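PDB 6G42: minor capsid protein from Cafeteriavirus-dependent mavirus, which probably forms the pentons at the fivefold vertices of the virophage capsid, assembling as a pentamer of single jelly-roll subunits. Local coordinates for residues C[72-77]-C[176-181]; C[91-96]-C[101-106]; C[119-124]-C[128-133]. All coordinates share one frame; numbering follows the deposited sequence.

Contact 1: C[72-77]-C[176-181]; sequences DYQVGI and EEYSLV
Gln74 on strand 74-79 and Tyr178, just before strand 179-181 of the same antiparallel sheet, reach toward each other in what appears to be an insertion in the jelly-roll, between strands 49-62 and 201-207. Strand 154-158 runs between strands 74-79 and 179-181, and the two side chains meet across it. Both start with CG anti to the carbonyl carbon, close to the backbone N (chi1 -68° in Gln74). Beyond CG the glutamine chain is extended, which carries its amide out to the phenol at the far end of the Tyr178 ring. The hydroxyl is the donor: Tyr178 OH lies 2.7 Å from Gln74 OE1. The donor is tilted 19° from the carbonyl plane, while amide and ring are turned 44° against each other. The contact is small and lies at the surface, where glutamine suits as a flexible acceptor and tyrosine as a rigid arm that pairs a polar tip with an apolar ring. That ring packs on Met157 of the middle strand, and Glu177 CG covers one of its faces near the centre. Nearby, Ser179 OG bonds to Arg25 of a second subunit, placing this part of the sheet close to a subunit interface. Gln74 OE1 approaches the ring at its edge, near its plane, and lies 3.5 Å from Tyr178 CE1.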
loop_
_atom_site.group_PDB
_atom_site.type_symbol
_atom_site.label_atom_id
_atom_site.label_comp_id
_atom_site.label_asym_id
_atom_site.label_seq_id
_atom_site.Cartn_x
_atom_site.Cartn_y
_atom_site.Cartn_z
ATOM N N ASP C 72 9.220 -34.198 3.087
ATOM C CA ASP C 72 8.940 -35.639 2.990
ATOM C C ASP C 72 7.481 -35.852 2.595
ATOM O O ASP C 72 6.640 -36.182 3.431
ATOM C CB ASP C 72 9.231 -36.341 4.324
ATOM C CG ASP C 72 10.695 -36.251 4.735
ATOM O OD1 ASP C 72 11.586 -36.481 3.886
ATOM O OD2 ASP C 72 10.957 -35.962 5.923
ATOM N N TYR C 73 7.190 -35.657 1.314
ATOM C CA TYR C 73 5.818 -35.751 0.814
ATOM C C TYR C 73 5.418 -37.197 0.534
ATOM O O TYR C 73 6.262 -38.027 0.202
ATOM C CB TYR C 73 5.626 -34.904 -0.457
ATOM C CG TYR C 73 5.798 -33.393 -0.297
ATOM C CD1 TYR C 73 5.664 -32.754 0.947
ATOM C CD2 TYR C 73 6.055 -32.593 -1.413
ATOM C CE1 TYR C 73 5.816 -31.379 1.069
ATOM C CE2 TYR C 73 6.206 -31.218 -1.299
ATOM C CZ TYR C 73 6.089 -30.615 -0.057
ATOM O OH TYR C 73 6.238 -29.253 0.061
ATOM N N GLN C 74 4.120 -37.471 0.678
ATOM C CA GLN C 74 3.508 -38.753 0.316
ATOM C C GLN C 74 2.065 -38.522 -0.111
ATOM O O GLN C 74 1.301 -37.886 0.618
ATOM C CB GLN C 74 3.477 -39.729 1.493
ATOM C CG GLN C 74 4.823 -40.256 1.960
ATOM C CD GLN C 74 4.697 -41.321 3.046
ATOM O OE1 GLN C 74 3.649 -41.954 3.206
ATOM N NE2 GLN C 74 5.777 -41.522 3.800
ATOM N N VAL C 75 1.700 -39.048 -1.278
ATOM C CA VAL C 75 0.292 -39.098 -1.705
ATOM C C VAL C 75 -0.270 -40.501 -1.493
ATOM O O VAL C 75 0.474 -41.443 -1.220
ATOM C CB VAL C 75 0.067 -38.637 -3.167
ATOM C CG1 VAL C 75 0.368 -37.152 -3.298
ATOM C CG2 VAL C 75 0.883 -39.449 -4.169
ATOM N N GLY C 76 -1.588 -40.622 -1.602
ATOM C CA GLY C 76 -2.272 -41.905 -1.448
ATOM C C GLY C 76 -3.673 -41.882 -2.019
ATOM O O GLY C 76 -4.168 -40.830 -2.422
ATOM N N ILE C 77 -4.304 -43.052 -2.067
ATOM C CA ILE C 77 -5.678 -43.182 -2.569
ATOM C C ILE C 77 -6.506 -44.029 -1.614
ATOM O O ILE C 77 -6.099 -45.126 -1.231
ATOM C CB ILE C 77 -5.720 -43.773 -3.989
ATOM C CG1 ILE C 77 -4.724 -43.016 -4.872
ATOM C CG2 ILE C 77 -7.140 -43.703 -4.550
ATOM C CD1 ILE C 77 -4.824 -43.278 -6.352
ATOM N N GLU C 176 -3.500 -40.325 11.985
ATOM C CA GLU C 176 -2.384 -39.504 12.521
ATOM C C GLU C 176 -1.415 -38.902 11.487
ATOM O O GLU C 176 -0.728 -37.922 11.794
ATOM C CB GLU C 176 -1.545 -40.300 13.529
ATOM C CG GLU C 176 -2.266 -40.688 14.810
ATOM C CD GLU C 176 -1.318 -41.012 15.960
ATOM O OE1 GLU C 176 -0.128 -41.317 15.720
ATOM O OE2 GLU C 176 -1.770 -40.961 17.121
ATOM N N GLU C 177 -1.330 -39.510 10.302
ATOM C CA GLU C 177 -0.486 -39.006 9.210
ATOM C C GLU C 177 -1.270 -38.432 8.021
ATOM O O GLU C 177 -0.981 -37.318 7.577
ATOM C CB GLU C 177 0.459 -40.118 8.728
ATOM C CG GLU C 177 1.581 -39.658 7.799
ATOM C CD GLU C 177 2.467 -38.585 8.409
ATOM O OE1 GLU C 177 2.802 -38.690 9.608
ATOM O OE2 GLU C 177 2.829 -37.631 7.692
ATOM N N TYR C 178 -2.249 -39.184 7.516
ATOM C CA TYR C 178 -2.905 -38.874 6.230
ATOM C C TYR C 178 -4.249 -38.149 6.379
ATOM O O TYR C 178 -4.978 -38.371 7.346
ATOM C CB TYR C 178 -3.081 -40.158 5.408
ATOM C CG TYR C 178 -1.791 -40.939 5.247
ATOM C CD1 TYR C 178 -0.777 -40.484 4.403
ATOM C CD2 TYR C 178 -1.571 -42.122 5.954
ATOM C CE1 TYR C 178 0.415 -41.189 4.264
ATOM C CE2 TYR C 178 -0.385 -42.834 5.821
ATOM C CZ TYR C 178 0.605 -42.364 4.977
ATOM O OH TYR C 178 1.783 -43.065 4.846
ATOM N N SER C 179 -4.556 -37.288 5.407
ATOM C CA SER C 179 -5.794 -36.494 5.384
ATOM C C SER C 179 -6.413 -36.532 3.990
ATOM O O SER C 179 -5.693 -36.537 2.994
ATOM C CB SER C 179 -5.514 -35.036 5.768
ATOM O OG SER C 179 -4.973 -34.928 7.073
ATOM N N LEU C 180 -7.746 -36.541 3.933
ATOM C CA LEU C 180 -8.493 -36.625 2.669
ATOM C C LEU C 180 -8.696 -35.255 2.025
ATOM O O LEU C 180 -9.107 -34.307 2.692
ATOM C CB LEU C 180 -9.871 -37.260 2.893
ATOM C CG LEU C 180 -9.935 -38.664 3.493
ATOM C CD1 LEU C 180 -11.376 -39.013 3.848
ATOM C CD2 LEU C 180 -9.344 -39.708 2.557
ATOM N N VAL C 181 -8.438 -35.168 0.723
ATOM C CA VAL C 181 -8.689 -33.950 -0.046
ATOM C C VAL C 181 -10.149 -33.960 -0.510
ATOM O O VAL C 181 -10.529 -34.748 -1.382
ATOM C CB VAL C 181 -7.736 -33.830 -1.257
ATOM C CG1 VAL C 181 -8.010 -32.559 -2.053
ATOM C CG2 VAL C 181 -6.287 -33.843 -0.791
#

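Contact 2: C[91-96]-C[101-106]; sequences VDFSTF and GYMYDY
Met103 lays its thioether against Phe93 and Phe96, two aromatic residues of the same long loop. The Phe93 and Met103 side chains cross at about a right angle, and Met103 SD comes to 3.6 Å from Phe93 CD1. This is a Met-aromatic contact: the sulfur is 4.8 Å from the centroid of the Phe93 ring and 60° off its normal, an oblique approach. Phe96 is met differently, near its root and not across its ring, with Met103 CE 3.8 Å from Phe96 CB. A bend at the last torsion (chi3 64°) swings the methyl aside from the line of the chain, and it lies within reach of both phenylalanines. Closer to the backbone, Met103 CG rests 3.6 Å from Phe96 O. Methionine suits this place because its unbranched, polarisable chain can fit itself to a ring and to an aliphatic carbon together.

Local bonds shape the backbone around the two phenylalanines. Asp92 OD1 accepts Ser94 N at 3.1 Å in an Asx turn and also takes the hydroxyl of Ser94, both from the same face of the carboxylate, and Phe96 N bonds to Phe93 O, which lies at the edge of the Phe96 ring in its plane.

The loop joins strand 84-90 to helix 106-120, whose first turn is N-capped by Asp105. Met103, Phe93 and Phe96 pack in succession on Val109, Ala112 and Glu115 of that helix, while Phe66 meets the Phe93 ring from the loop between strands 49-62 and 74-79.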
loop_
_atom_site.group_PDB
_atom_site.type_symbol
_atom_site.label_atom_id
_atom_site.label_comp_id
_atom_site.label_asym_id
_atom_site.label_seq_id
_atom_site.Cartn_x
_atom_site.Cartn_y
_atom_site.Cartn_z
ATOM N N VAL C 91 6.782 -38.979 -2.939
ATOM C CA VAL C 91 7.023 -38.146 -4.118
ATOM C C VAL C 91 8.539 -38.080 -4.349
ATOM O O VAL C 91 9.296 -37.697 -3.452
ATOM C CB VAL C 91 6.418 -36.729 -3.973
ATOM C CG1 VAL C 91 6.665 -35.888 -5.226
ATOM C CG2 VAL C 91 4.921 -36.817 -3.701
ATOM N N ASP C 92 8.961 -38.468 -5.551
ATOM C CA ASP C 92 10.373 -38.508 -5.926
ATOM C C ASP C 92 10.694 -37.298 -6.803
ATOM O O ASP C 92 10.141 -37.149 -7.890
ATOM C CB ASP C 92 10.683 -39.817 -6.673
ATOM C CG ASP C 92 12.183 -40.122 -6.761
ATOM O OD1 ASP C 92 13.023 -39.249 -6.457
ATOM O OD2 ASP C 92 12.530 -41.260 -7.147
ATOM N N PHE C 93 11.584 -36.437 -6.313
ATOM C CA PHE C 93 12.031 -35.244 -7.045
ATOM C C PHE C 93 13.391 -35.415 -7.753
ATOM O O PHE C 93 13.846 -34.499 -8.445
ATOM C CB PHE C 93 12.080 -34.040 -6.091
ATOM C CG PHE C 93 10.725 -33.609 -5.583
ATOM C CD1 PHE C 93 9.914 -32.770 -6.344
ATOM C CD2 PHE C 93 10.261 -34.036 -4.344
ATOM C CE1 PHE C 93 8.671 -32.365 -5.879
ATOM C CE2 PHE C 93 9.018 -33.636 -3.875
ATOM C CZ PHE C 93 8.222 -32.797 -4.643
ATOM N N SER C 94 14.009 -36.591 -7.621
ATOM C CA SER C 94 15.372 -36.850 -8.126
ATOM C C SER C 94 15.579 -36.538 -9.614
ATOM O O SER C 94 16.657 -36.075 -10.003
ATOM C CB SER C 94 15.772 -38.304 -7.846
ATOM O OG SER C 94 14.810 -39.215 -8.349
ATOM N N THR C 95 14.543 -36.777 -10.424
ATOM C CA THR C 95 14.587 -36.512 -11.875
ATOM C C THR C 95 14.395 -35.044 -12.287
ATOM O O THR C 95 14.528 -34.729 -13.470
ATOM C CB THR C 95 13.523 -37.334 -12.627
ATOM O OG1 THR C 95 12.216 -36.967 -12.170
ATOM C CG2 THR C 95 13.742 -38.828 -12.417
ATOM N N PHE C 96 14.073 -34.166 -11.330
ATOM C CA PHE C 96 13.820 -32.734 -11.597
ATOM C C PHE C 96 14.871 -31.763 -11.034
ATOM O O PHE C 96 14.832 -30.568 -11.333
ATOM C CB PHE C 96 12.453 -32.347 -11.032
ATOM C CG PHE C 96 11.308 -33.106 -11.635
ATOM C CD1 PHE C 96 10.895 -34.316 -11.090
ATOM C CD2 PHE C 96 10.633 -32.609 -12.745
ATOM C CE1 PHE C 96 9.829 -35.020 -11.641
ATOM C CE2 PHE C 96 9.569 -33.306 -13.299
ATOM C CZ PHE C 96 9.166 -34.514 -12.747
ATOM N N GLY C 101 20.832 -29.408 -5.397
ATOM C CA GLY C 101 19.646 -29.936 -4.691
ATOM C C GLY C 101 18.359 -29.120 -4.811
ATOM O O GLY C 101 17.431 -29.314 -4.023
ATOM N N TYR C 102 18.296 -28.236 -5.813
ATOM C CA TYR C 102 17.214 -27.253 -5.968
ATOM C C TYR C 102 16.414 -27.456 -7.255
ATOM O O TYR C 102 16.901 -28.060 -8.210
ATOM C CB TYR C 102 17.787 -25.834 -6.007
ATOM C CG TYR C 102 18.439 -25.341 -4.728
ATOM C CD1 TYR C 102 17.684 -25.095 -3.578
ATOM C CD2 TYR C 102 19.807 -25.078 -4.683
ATOM C CE1 TYR C 102 18.282 -24.630 -2.417
ATOM C CE2 TYR C 102 20.413 -24.614 -3.528
ATOM C CZ TYR C 102 19.652 -24.388 -2.400
ATOM O OH TYR C 102 20.271 -23.923 -1.261
ATOM N N MET C 103 15.188 -26.930 -7.256
ATOM C CA MET C 103 14.360 -26.787 -8.461
ATOM C C MET C 103 14.008 -25.308 -8.631
ATOM O O MET C 103 14.097 -24.534 -7.681
ATOM C CB MET C 103 13.093 -27.630 -8.357
ATOM C CG MET C 103 13.352 -29.128 -8.352
ATOM S SD MET C 103 11.970 -30.093 -7.703
ATOM C CE MET C 103 10.709 -29.725 -8.927
ATOM N N TYR C 104 13.607 -24.934 -9.842
ATOM C CA TYR C 104 13.492 -23.521 -10.236
ATOM C C TYR C 104 12.147 -23.117 -10.865
ATOM O O TYR C 104 12.026 -22.030 -11.430
ATOM C CB TYR C 104 14.658 -23.175 -11.175
ATOM C CG TYR C 104 16.004 -23.213 -10.481
ATOM C CD1 TYR C 104 16.695 -24.416 -10.305
ATOM C CD2 TYR C 104 16.583 -22.045 -9.978
ATOM C CE1 TYR C 104 17.922 -24.449 -9.654
ATOM C CE2 TYR C 104 17.808 -22.071 -9.323
ATOM C CZ TYR C 104 18.475 -23.272 -9.167
ATOM O OH TYR C 104 19.691 -23.287 -8.514
ATOM N N ASP C 105 11.131 -23.963 -10.723
ATOM C CA ASP C 105 9.834 -23.746 -11.366
ATOM C C ASP C 105 8.756 -24.537 -10.616
ATOM O O ASP C 105 8.875 -25.751 -10.452
ATOM C CB ASP C 105 9.907 -24.189 -12.833
ATOM C CG ASP C 105 8.727 -23.708 -13.663
ATOM O OD1 ASP C 105 7.570 -23.727 -13.180
ATOM O OD2 ASP C 105 8.960 -23.320 -14.825
ATOM N N TYR C 106 7.700 -23.852 -10.177
ATOM C CA TYR C 106 6.602 -24.506 -9.446
ATOM C C TYR C 106 5.722 -25.397 -10.318
ATOM O O TYR C 106 4.960 -26.206 -9.784
ATOM C CB TYR C 106 5.747 -23.482 -8.675
ATOM C CG TYR C 106 6.492 -22.861 -7.505
ATOM C CD1 TYR C 106 6.972 -23.654 -6.454
ATOM C CD2 TYR C 106 6.738 -21.494 -7.453
ATOM C CE1 TYR C 106 7.672 -23.098 -5.398
ATOM C CE2 TYR C 106 7.432 -20.936 -6.393
ATOM C CZ TYR C 106 7.892 -21.739 -5.371
ATOM O OH TYR C 106 8.589 -21.177 -4.328
#

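Contact 3: C[119-124]-C[128-133]; sequences GLCDGI and EDIPVF
The backbones draw nearest at Cys121 and Ile130, whose CA atoms are 6.5 Å apart, as the chain leaves helix 106-120 and turns back toward strand 132-136. This is a helix-loop-strand connection in what appears to be an insertion in the jelly-roll, and apolar packing closes it, with no hydrogen bond between the two segments.

Cys121 directs its side chain toward the returning segment. Its CB lies against the two branches of Ile130: CG1 of Ile130 is 3.9 Å from Cys121 CB, and both methyls, CG2 and CD1, are only slightly farther from that carbon. With chi1 of Ile130 at -64°, CG1 lies near the backbone N and CG2 anti to it, and both branches border the cysteine; beyond CG1 the chain continues extended to CD1. A beta-branched residue offers a broad apolar surface close to the main chain, while cysteine is small enough to let the two backbones come near and still brings a polarisable atom into the packing.

Pro131 follows as the last residue before the strand. Its ring brings apolar bulk without a backbone N-H to satisfy, which suits a buried place beside the helix, and it also packs on Leu117 and on Ile156 of strand 154-158. One residue beyond Val132, the backbone N of Phe133 is bound by Asn114 OD1, which ties the start of strand 132-136 to the flank of helix 106-120. Cys121 SG, held beside its own backbone N, lies 3.9 Å from Pro131 CD.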
loop_
_atom_site.group_PDB
_atom_site.type_symbol
_atom_site.label_atom_id
_atom_site.label_comp_id
_atom_site.label_asym_id
_atom_site.label_seq_id
_atom_site.Cartn_x
_atom_site.Cartn_y
_atom_site.Cartn_z
ATOM N N GLY C 119 1.554 -42.820 -11.322
ATOM C CA GLY C 119 2.203 -44.105 -11.046
ATOM C C GLY C 119 1.483 -44.971 -10.022
ATOM O O GLY C 119 1.477 -46.196 -10.141
ATOM N N LEU C 120 0.877 -44.335 -9.023
ATOM C CA LEU C 120 0.105 -45.037 -7.989
ATOM C C LEU C 120 -1.282 -45.476 -8.485
ATOM O O LEU C 120 -1.836 -46.456 -7.985
ATOM C CB LEU C 120 -0.030 -44.154 -6.744
ATOM C CG LEU C 120 -0.561 -44.800 -5.461
ATOM C CD1 LEU C 120 0.398 -45.858 -4.925
ATOM C CD2 LEU C 120 -0.812 -43.727 -4.411
ATOM N N CYS C 121 -1.836 -44.739 -9.450
ATOM C CA CYS C 121 -3.091 -45.116 -10.131
ATOM C C CYS C 121 -2.931 -46.129 -11.285
ATOM O O CYS C 121 -3.933 -46.561 -11.861
ATOM C CB CYS C 121 -3.785 -43.866 -10.692
ATOM S SG CYS C 121 -4.374 -42.678 -9.467
ATOM N N ASP C 122 -1.690 -46.494 -11.617
ATOM C CA ASP C 122 -1.367 -47.318 -12.795
ATOM C C ASP C 122 -2.107 -48.656 -12.827
ATOM O O ASP C 122 -2.774 -48.983 -13.812
ATOM C CB ASP C 122 0.151 -47.557 -12.846
ATOM C CG ASP C 122 0.584 -48.400 -14.036
ATOM O OD1 ASP C 122 0.083 -48.176 -15.157
ATOM O OD2 ASP C 122 1.446 -49.283 -13.846
ATOM N N GLY C 123 -1.977 -49.416 -11.746
ATOM C CA GLY C 123 -2.630 -50.719 -11.622
ATOM C C GLY C 123 -4.093 -50.680 -11.204
ATOM O O GLY C 123 -4.894 -51.482 -11.689
ATOM N N ILE C 124 -4.445 -49.734 -10.333
ATOM C CA ILE C 124 -5.695 -49.807 -9.551
ATOM C C ILE C 124 -6.891 -49.066 -10.180
ATOM O O ILE C 124 -8.026 -49.534 -10.064
ATOM C CB ILE C 124 -5.510 -49.308 -8.089
ATOM C CG1 ILE C 124 -4.165 -49.759 -7.486
ATOM C CG2 ILE C 124 -6.647 -49.823 -7.213
ATOM C CD1 ILE C 124 -3.829 -49.123 -6.149
ATOM N N GLU C 128 -9.073 -43.018 -17.698
ATOM C CA GLU C 128 -9.903 -41.808 -17.840
ATOM C C GLU C 128 -10.191 -41.065 -16.524
ATOM O O GLU C 128 -10.463 -39.862 -16.540
ATOM C CB GLU C 128 -11.231 -42.152 -18.519
ATOM C CG GLU C 128 -11.092 -42.517 -19.988
ATOM C CD GLU C 128 -12.408 -42.897 -20.646
ATOM O OE1 GLU C 128 -13.438 -43.001 -19.948
ATOM O OE2 GLU C 128 -12.412 -43.097 -21.876
ATOM N N ASP C 129 -10.144 -41.785 -15.403
ATOM C CA ASP C 129 -10.463 -41.229 -14.078
ATOM C C ASP C 129 -9.237 -40.920 -13.206
ATOM O O ASP C 129 -9.387 -40.593 -12.026
ATOM C CB ASP C 129 -11.406 -42.188 -13.336
ATOM C CG ASP C 129 -12.734 -42.393 -14.061
ATOM O OD1 ASP C 129 -13.009 -41.684 -15.055
ATOM O OD2 ASP C 129 -13.509 -43.270 -13.628
ATOM N N ILE C 130 -8.036 -41.008 -13.783
ATOM C CA ILE C 130 -6.797 -40.676 -13.065
ATOM C C ILE C 130 -6.768 -39.159 -12.818
ATOM O O ILE C 130 -6.921 -38.385 -13.766
ATOM C CB ILE C 130 -5.530 -41.143 -13.837
ATOM C CG1 ILE C 130 -5.522 -42.680 -13.940
ATOM C CG2 ILE C 130 -4.256 -40.632 -13.161
ATOM C CD1 ILE C 130 -4.337 -43.291 -14.665
ATOM N N PRO C 131 -6.590 -38.732 -11.546
ATOM C CA PRO C 131 -6.574 -37.296 -11.235
ATOM C C PRO C 131 -5.283 -36.585 -11.669
ATOM O O PRO C 131 -4.209 -37.195 -11.669
ATOM C CB PRO C 131 -6.737 -37.264 -9.709
ATOM C CG PRO C 131 -6.202 -38.566 -9.238
ATOM C CD PRO C 131 -6.469 -39.558 -10.330
ATOM N N VAL C 132 -5.410 -35.308 -12.035
ATOM C CA VAL C 132 -4.274 -34.480 -12.476
ATOM C C VAL C 132 -3.979 -33.362 -11.465
ATOM O O VAL C 132 -4.776 -32.432 -11.305
ATOM C CB VAL C 132 -4.524 -33.848 -13.868
ATOM C CG1 VAL C 132 -3.315 -33.033 -14.326
ATOM C CG2 VAL C 132 -4.847 -34.924 -14.894
ATOM N N PHE C 133 -2.831 -33.466 -10.795
ATOM C CA PHE C 133 -2.303 -32.388 -9.959
ATOM C C PHE C 133 -1.465 -31.470 -10.854
ATOM O O PHE C 133 -0.664 -31.954 -11.657
ATOM C CB PHE C 133 -1.449 -32.970 -8.826
ATOM C CG PHE C 133 -1.073 -31.971 -7.762
ATOM C CD1 PHE C 133 0.087 -31.222 -7.872
ATOM C CD2 PHE C 133 -1.875 -31.791 -6.644
ATOM C CE1 PHE C 133 0.438 -30.301 -6.895
ATOM C CE2 PHE C 133 -1.530 -30.872 -5.661
ATOM C CZ PHE C 133 -0.370 -30.124 -5.786
#

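All three contacts belong to what appears to be an insertion between jelly-roll strands 49-62 and 201-207. Contact 1 closes a long loop of chain, and contacts 2 and 3 are nested within it in series, near the start and end of helix 106-120. The centres of contacts 2 and 3 are about 21 Å apart, without touching; that of contact 1 is about 19 Å from contact 2 and about 16 Å from contact 3, and it meets both. Strand 74-79 packs on the C-terminal part of helix 106-120, through Gly76 and Ile77 on Leu120, while Tyr73 just before it packs on Val91 and Phe93 of the loop leading to that helix, so that sheet, loop and helix are packed together in this part of the subunit.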